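Local coordinates for group B streptococcal R4 surface protein (Streptococcus agalactiae, PDB 6S5X) that probably serves as a cell-wall-anchored surface protein implicated in infection, the part described being its most N-terminal Rib domain, with an immunoglobulin-like fold, at residues K39-A44 with V61-P66. Sequence-based numbering, arbitrary orientation. Where two conformers were deposited one is given.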
ATOM      1  N   LYS A  39     -10.431   4.875 -10.814  0.54 10.01           N
ATOM      2  CA  LYS A  39      -9.866   6.211 -10.919  0.54 10.84           C
ATOM      3  C   LYS A  39     -10.181   6.971  -9.639  0.54  8.48           C
ATOM      4  O   LYS A  39     -11.292   6.883  -9.104  0.54  9.21           O
ATOM      5  CB  LYS A  39     -10.441   6.941 -12.136  0.54 35.73           C
ATOM      6  CG  LYS A  39      -9.543   8.004 -12.745  0.54 24.55           C
ATOM      7  CD  LYS A  39     -10.118   8.451 -14.084  0.54 35.64           C
ATOM      8  CE  LYS A  39      -9.974   9.952 -14.320  0.54 53.29           C
ATOM      9  NZ  LYS A  39      -8.645  10.325 -14.865  0.54 37.09           N
ATOM     10  N   GLY A  40      -9.193   7.692  -9.132  1.00  8.46           N
ATOM     11  CA  GLY A  40      -9.364   8.472  -7.919  1.00  9.71           C
ATOM     12  C   GLY A  40      -9.087   7.748  -6.616  1.00 11.39           C
ATOM     13  O   GLY A  40      -9.082   8.390  -5.550  1.00  8.75           O
ATOM     14  N   THR A  41      -8.854   6.447  -6.661  1.00  8.89           N
ATOM     15  CA  THR A  41      -8.435   5.711  -5.473  1.00  7.48           C
ATOM     16  C   THR A  41      -7.093   6.246  -4.983  1.00  9.46           C
ATOM     17  O   THR A  41      -6.194   6.517  -5.787  1.00  7.72           O
ATOM     18  CB  THR A  41      -8.301   4.214  -5.803  1.00  7.47           C
ATOM     19  OG1 THR A  41      -9.552   3.683  -6.268  1.00  7.47           O
ATOM     20  CG2 THR A  41      -7.863   3.461  -4.589  1.00  8.08           C
ATOM     21  N   THR A  42      -6.953   6.392  -3.660  1.00  7.35           N
ATOM     22  CA  THR A  42      -5.710   6.811  -3.022  1.00  7.40           C
ATOM     23  C   THR A  42      -5.112   5.653  -2.239  1.00  9.06           C
ATOM     24  O   THR A  42      -5.822   4.752  -1.783  1.00 10.54           O
ATOM     25  CB  THR A  42      -5.929   7.994  -2.073  1.00 10.65           C
ATOM     26  OG1 THR A  42      -6.719   7.572  -0.957  1.00 13.86           O
ATOM     27  CG2 THR A  42      -6.610   9.128  -2.799  1.00  8.40           C
ATOM     28  N   VAL A  43      -3.789   5.685  -2.096  1.00  7.27           N
ATOM     29  CA  VAL A  43      -3.067   4.707  -1.304  1.00  7.13           C
ATOM     30  C   VAL A  43      -2.115   5.454  -0.374  1.00 11.53           C
ATOM     31  O   VAL A  43      -1.555   6.500  -0.736  1.00  8.96           O
ATOM     32  CB  VAL A  43      -2.308   3.691  -2.180  1.00  8.52           C
ATOM     33  CG1 VAL A  43      -3.261   2.875  -3.020  1.00 14.05           C
ATOM     34  CG2 VAL A  43      -1.346   4.394  -3.051  1.00 11.90           C
ATOM     35  N   ALA A  44      -2.001   4.965   0.853  1.00  7.81           N
ATOM     36  CA  ALA A  44      -1.110   5.563   1.826  1.00  9.61           C
ATOM     37  C   ALA A  44      -0.629   4.494   2.777  1.00 11.58           C
ATOM     38  O   ALA A  44      -1.352   3.539   3.073  1.00  8.20           O
ATOM     39  CB  ALA A  44      -1.818   6.681   2.601  1.00 13.05           C
ATOM     40  N   VAL A  61      -0.728  -0.839   3.725  1.00 10.01           N
ATOM     41  CA  VAL A  61      -1.197   0.167   2.776  1.00  7.23           C
ATOM     42  C   VAL A  61      -2.716   0.263   2.912  1.00  7.01           C
ATOM     43  O   VAL A  61      -3.424  -0.748   2.826  1.00  9.72           O
ATOM     44  CB  VAL A  61      -0.787  -0.163   1.335  1.00  8.10           C
ATOM     45  CG1 VAL A  61      -1.327   0.870   0.389  1.00  9.91           C
ATOM     46  CG2 VAL A  61       0.725  -0.244   1.208  1.00 12.09           C
ATOM     47  N   VAL A  62      -3.194   1.470   3.170  1.00  6.96           N
ATOM     48  CA  VAL A  62      -4.618   1.775   3.210  1.00  7.22           C
ATOM     49  C   VAL A  62      -5.031   2.300   1.842  1.00 13.02           C
ATOM     50  O   VAL A  62      -4.486   3.293   1.348  1.00  6.56           O
ATOM     51  CB  VAL A  62      -4.950   2.790   4.311  1.00 11.41           C
ATOM     52  CG1 VAL A  62      -6.439   3.056   4.315  1.00 11.65           C
ATOM     53  CG2 VAL A  62      -4.521   2.267   5.647  1.00 19.26           C
ATOM     54  N   VAL A  63      -5.979   1.615   1.239  1.00  7.08           N
ATOM     55  CA  VAL A  63      -6.503   1.906  -0.089  1.00  8.20           C
ATOM     56  C   VAL A  63      -7.881   2.511   0.115  1.00  7.43           C
ATOM     57  O   VAL A  63      -8.775   1.849   0.652  1.00  7.61           O
ATOM     58  CB  VAL A  63      -6.585   0.636  -0.944  1.00  8.99           C
ATOM     59  CG1 VAL A  63      -7.121   0.943  -2.348  1.00 13.85           C
ATOM     60  CG2 VAL A  63      -5.258  -0.058  -1.009  1.00 10.50           C
ATOM     61  N   THR A  64      -8.051   3.777  -0.253  1.00  6.35           N
ATOM     62  CA  THR A  64      -9.300   4.495  -0.015  1.00  7.93           C
ATOM     63  C   THR A  64      -9.973   4.777  -1.347  1.00  9.72           C
ATOM     64  O   THR A  64      -9.431   5.495  -2.187  1.00  6.35           O
ATOM     65  CB  THR A  64      -9.074   5.794   0.757  1.00  7.89           C
ATOM     66  OG1 THR A  64      -8.413   5.510   1.999  1.00  9.90           O
ATOM     67  CG2 THR A  64     -10.436   6.441   1.061  1.00 10.59           C
ATOM     68  N   TYR A  65     -11.143   4.224  -1.532  1.00  6.98           N
ATOM     69  CA  TYR A  65     -11.878   4.376  -2.776  1.00  6.95           C
ATOM     70  C   TYR A  65     -12.694   5.673  -2.768  1.00  7.03           C
ATOM     71  O   TYR A  65     -12.968   6.253  -1.710  1.00  7.20           O
ATOM     72  CB  TYR A  65     -12.805   3.165  -2.981  1.00  7.24           C
ATOM     73  CG  TYR A  65     -12.041   1.863  -3.054  1.00  7.37           C
ATOM     74  CD1 TYR A  65     -11.323   1.523  -4.196  1.00 11.51           C
ATOM     75  CD2 TYR A  65     -11.988   0.994  -1.971  1.00  7.68           C
ATOM     76  CE1 TYR A  65     -10.591   0.342  -4.250  1.00 12.03           C
ATOM     77  CE2 TYR A  65     -11.282  -0.164  -2.020  1.00  9.22           C
ATOM     78  CZ  TYR A  65     -10.573  -0.501  -3.162  1.00 10.10           C
ATOM     79  OH  TYR A  65      -9.849  -1.677  -3.182  1.00 10.17           O
ATOM     80  N   PRO A  66     -13.122   6.135  -3.949  1.00  8.39           N
ATOM     81  CA  PRO A  66     -13.843   7.420  -4.028  1.00  9.37           C
ATOM     82  C   PRO A  66     -15.144   7.455  -3.256  1.00 12.06           C
ATOM     83  O   PRO A  66     -15.594   8.548  -2.887  1.00 12.42           O
ATOM     84  CB  PRO A  66     -14.103   7.593  -5.539  1.00 11.73           C
ATOM     85  CG  PRO A  66     -12.992   6.843  -6.189  1.00 11.77           C
ATOM     86  CD  PRO A  66     -12.763   5.627  -5.284  1.00  7.09           C
TER
HETATM   87  O   HOH W   1     -10.494   8.042  -3.192  1.00  9.12           O
HETATM   88  O   HOH W   2      -5.707   5.809   1.173  1.00 12.95           O
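Thr41 and Val63 each turn one methyl anti to the backbone N (Thr41 CG2, Val63 CG1, the latter with chi1 -179°), and the two meet at 3.5 Å between Thr41 CG2 and Val63 CG1, closer than ordinary carbon contact. The other branch of Thr41, OG1, lies anti to its carbonyl carbon and reaches Tyr65 CD1 at 3.5 Å, coming obliquely at the ring, while its hydrogen bond goes to Pro38 O. Further along, Val43 and Val63 point the same way side by side, and Val61 CG1 comes up to Val43 CB.

Behind these side chains runs an antiparallel ladder joining strands 42-45 and 55-64 of the hairpin. Thr42 and Thr64 form one hydrogen-bonded pair, with Thr64 N to Thr42 O at 2.9 Å, and Ala44 and Val62 form the next; Val43 and Val63 are the non-hydrogen-bonded pair between. On the face carrying Thr42, Ala44, Val62 and Thr64, the chemistry is wetter. Thr42 OG1 sits 3.4 Å from Thr64 CB, and instead of bonding directly the two hydroxyls share a water, which lies 2.8 Å from Thr64 OG1 and also donates to Val62 O. Past the ladder, Pro66 CG rests 3.4 Å from Lys39 O.

Strand 42-45 is the outermost on this side of the Rib domain's sheet, and strand 55-64 pairs on its other edge with 70-80; just past its end, Tyr65 OH hydrogen-bonds Asp71 OD2, a residue of the sodium site. The contact is thus two-sided: valine packing on the face of Val43 and Val63, with one tight methyl pair where Thr41 meets Val63, and water-bridged hydroxyls on the other. A second water donates to both Gly40 O and Thr64 O, so Thr64 O takes another hydrogen bond besides that from Thr42 N, and the two carbonyls are bridged where the direct ladder stops.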